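Local coordinates for protein transglutaminase-like enzymes, putative cysteine protease (Cytophaga hutchinsonii, PDB 3ISR) that is probably a transglutaminase-like cysteine protease, though its substrate and biological role are not established, at residues E158-S161 / G162-N165. Numbering follows the deposited sequence.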
ATOM      1  N   GLU B 158      -5.773  -8.830  16.958  1.00 15.76           N
ATOM      2  CA  GLU B 158      -5.417  -8.576  18.356  1.00 16.51           C
ATOM      3  C   GLU B 158      -5.771  -7.164  18.748  1.00 15.82           C
ATOM      4  O   GLU B 158      -5.526  -6.235  17.986  1.00 14.85           O
ATOM      5  CB  GLU B 158      -3.922  -8.758  18.556  1.00 17.27           C
ATOM      6  CG  GLU B 158      -3.443 -10.095  18.060  1.00 22.20           C
ATOM      7  CD  GLU B 158      -2.146 -10.527  18.694  1.00 26.89           C
ATOM      8  OE1 GLU B 158      -1.550  -9.751  19.476  1.00 30.31           O
ATOM      9  OE2 GLU B 158      -1.726 -11.661  18.403  1.00 31.22           O
ATOM     10  N   TYR B 159      -6.313  -6.985  19.949  1.00 15.32           N
ATOM     11  CA  TYR B 159      -6.555  -5.643  20.423  1.00 15.64           C
ATOM     12  C   TYR B 159      -5.269  -5.110  21.075  1.00 16.24           C
ATOM     13  O   TYR B 159      -4.843  -5.610  22.111  1.00 15.57           O
ATOM     14  CB  TYR B 159      -7.741  -5.587  21.392  1.00 15.84           C
ATOM     15  CG  TYR B 159      -8.086  -4.160  21.784  1.00 16.80           C
ATOM     16  CD1 TYR B 159      -9.166  -3.494  21.211  1.00 17.85           C
ATOM     17  CD2 TYR B 159      -7.309  -3.478  22.722  1.00 19.55           C
ATOM     18  CE1 TYR B 159      -9.461  -2.171  21.559  1.00 20.14           C
ATOM     19  CE2 TYR B 159      -7.591  -2.177  23.082  1.00 22.31           C
ATOM     20  CZ  TYR B 159      -8.666  -1.527  22.503  1.00 22.81           C
ATOM     21  OH  TYR B 159      -8.916  -0.231  22.895  1.00 27.55           O
ATOM     22  N   ILE B 160      -4.640  -4.113  20.451  1.00 15.93           N
ATOM     23  CA  ILE B 160      -3.374  -3.583  20.970  1.00 16.95           C
ATOM     24  C   ILE B 160      -3.342  -2.065  20.924  1.00 16.82           C
ATOM     25  O   ILE B 160      -3.294  -1.493  19.852  1.00 16.58           O
ATOM     26  CB  ILE B 160      -2.112  -4.119  20.205  1.00 17.20           C
ATOM     27  CG1 ILE B 160      -2.153  -5.636  19.988  1.00 17.87           C
ATOM     28  CG2 ILE B 160      -0.821  -3.706  20.943  1.00 17.37           C
ATOM     29  CD1 ILE B 160      -0.884  -6.216  19.299  1.00 19.41           C
ATOM     30  N   SER B 161      -3.348  -1.424  22.094  1.00 17.79           N
ATOM     31  CA  SER B 161      -3.180   0.033  22.210  1.00 18.67           C
ATOM     32  C   SER B 161      -1.916   0.511  21.508  1.00 18.63           C
ATOM     33  O   SER B 161      -0.860  -0.104  21.639  1.00 18.54           O
ATOM     34  CB  SER B 161      -3.107   0.447  23.692  1.00 19.15           C
ATOM     35  OG  SER B 161      -4.312   0.116  24.351  1.00 22.06           O
ATOM     36  N   GLY B 162      -2.034   1.602  20.753  1.00 18.76           N
ATOM     37  CA  GLY B 162      -0.880   2.240  20.124  1.00 18.61           C
ATOM     38  C   GLY B 162      -0.307   1.556  18.893  1.00 18.53           C
ATOM     39  O   GLY B 162       0.744   1.961  18.399  1.00 18.86           O
ATOM     40  N   SER B 163      -0.974   0.517  18.402  1.00 18.06           N
ATOM     41  CA  SER B 163      -0.478  -0.229  17.252  1.00 18.07           C
ATOM     42  C   SER B 163      -0.856   0.420  15.908  1.00 18.32           C
ATOM     43  O   SER B 163      -0.318   0.041  14.863  1.00 17.88           O
ATOM     44  CB  SER B 163      -1.014  -1.668  17.283  1.00 18.37           C
ATOM     45  OG  SER B 163      -2.442  -1.670  17.293  1.00 17.45           O
ATOM     46  N   THR B 164      -1.793   1.371  15.938  1.00 17.67           N
ATOM     47  CA  THR B 164      -2.292   2.029  14.714  1.00 17.34           C
ATOM     48  C   THR B 164      -2.325   3.553  14.872  1.00 17.42           C
ATOM     49  O   THR B 164      -1.992   4.070  15.934  1.00 16.66           O
ATOM     50  CB  THR B 164      -3.712   1.524  14.349  1.00 17.23           C
ATOM     51  OG1 THR B 164      -4.598   1.777  15.444  1.00 15.90           O
ATOM     52  CG2 THR B 164      -3.699   0.020  14.073  1.00 16.73           C
ATOM     53  N   ASN B 165      -2.730   4.266  13.813  1.00 17.55           N
ATOM     54  CA  ASN B 165      -2.866   5.709  13.845  1.00 18.08           C
ATOM     55  C   ASN B 165      -4.064   6.140  13.003  1.00 17.92           C
ATOM     56  O   ASN B 165      -4.826   5.293  12.528  1.00 16.77           O
ATOM     57  CB  ASN B 165      -1.566   6.399  13.380  1.00 19.42           C
ATOM     58  CG  ASN B 165      -1.132   5.980  11.971  1.00 20.67           C
ATOM     59  OD1 ASN B 165      -1.954   5.753  11.077  1.00 19.41           O
ATOM     60  ND2 ASN B 165       0.174   5.894  11.772  1.00 23.26           N
TER
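Ser163 grips the carbonyl oxygen of Ile160 twice. Its hydroxyl gives the shorter bond, OG to Ile160 O at 2.7 Å, with a C=O...OG angle of 145° and the donor tilted 17° from the carbonyl plane. The backbone adds a weak second bond, Ser163 N to Ile160 O at 3.4 Å. The hydroxyl gets there because chi1 of 58° places OG between the backbone N and the carbonyl carbon, which points it at the Ile160 carbonyl oxygen. In that pose the serine also lies against the isoleucine's branch point, with Ile160 CB 3.8 Å from Ser163 OG and 4.0 Å from Ser163 CB. With the hydroxyl gone, as in an alanine here, the turn is likely to lose the shorter of its two closing bonds, keep the weak amide one and open more easily. Gly162 takes a positive phi, which favours glycine, and a beta carbon there would clash with Ser161 O. Further out, Ile160 is tied through its backbone to Gly179, Ile160 and Ser163 both touch Ala178, and Thr164 OG1 is hydrogen-bonded to Asp183. These surroundings place a type II beta turn, Ile160 to Ser163, set by the backbone of Ser161 and Gly162, just after strand 158-159 of the small parallel sheet in the transglutaminase-like region.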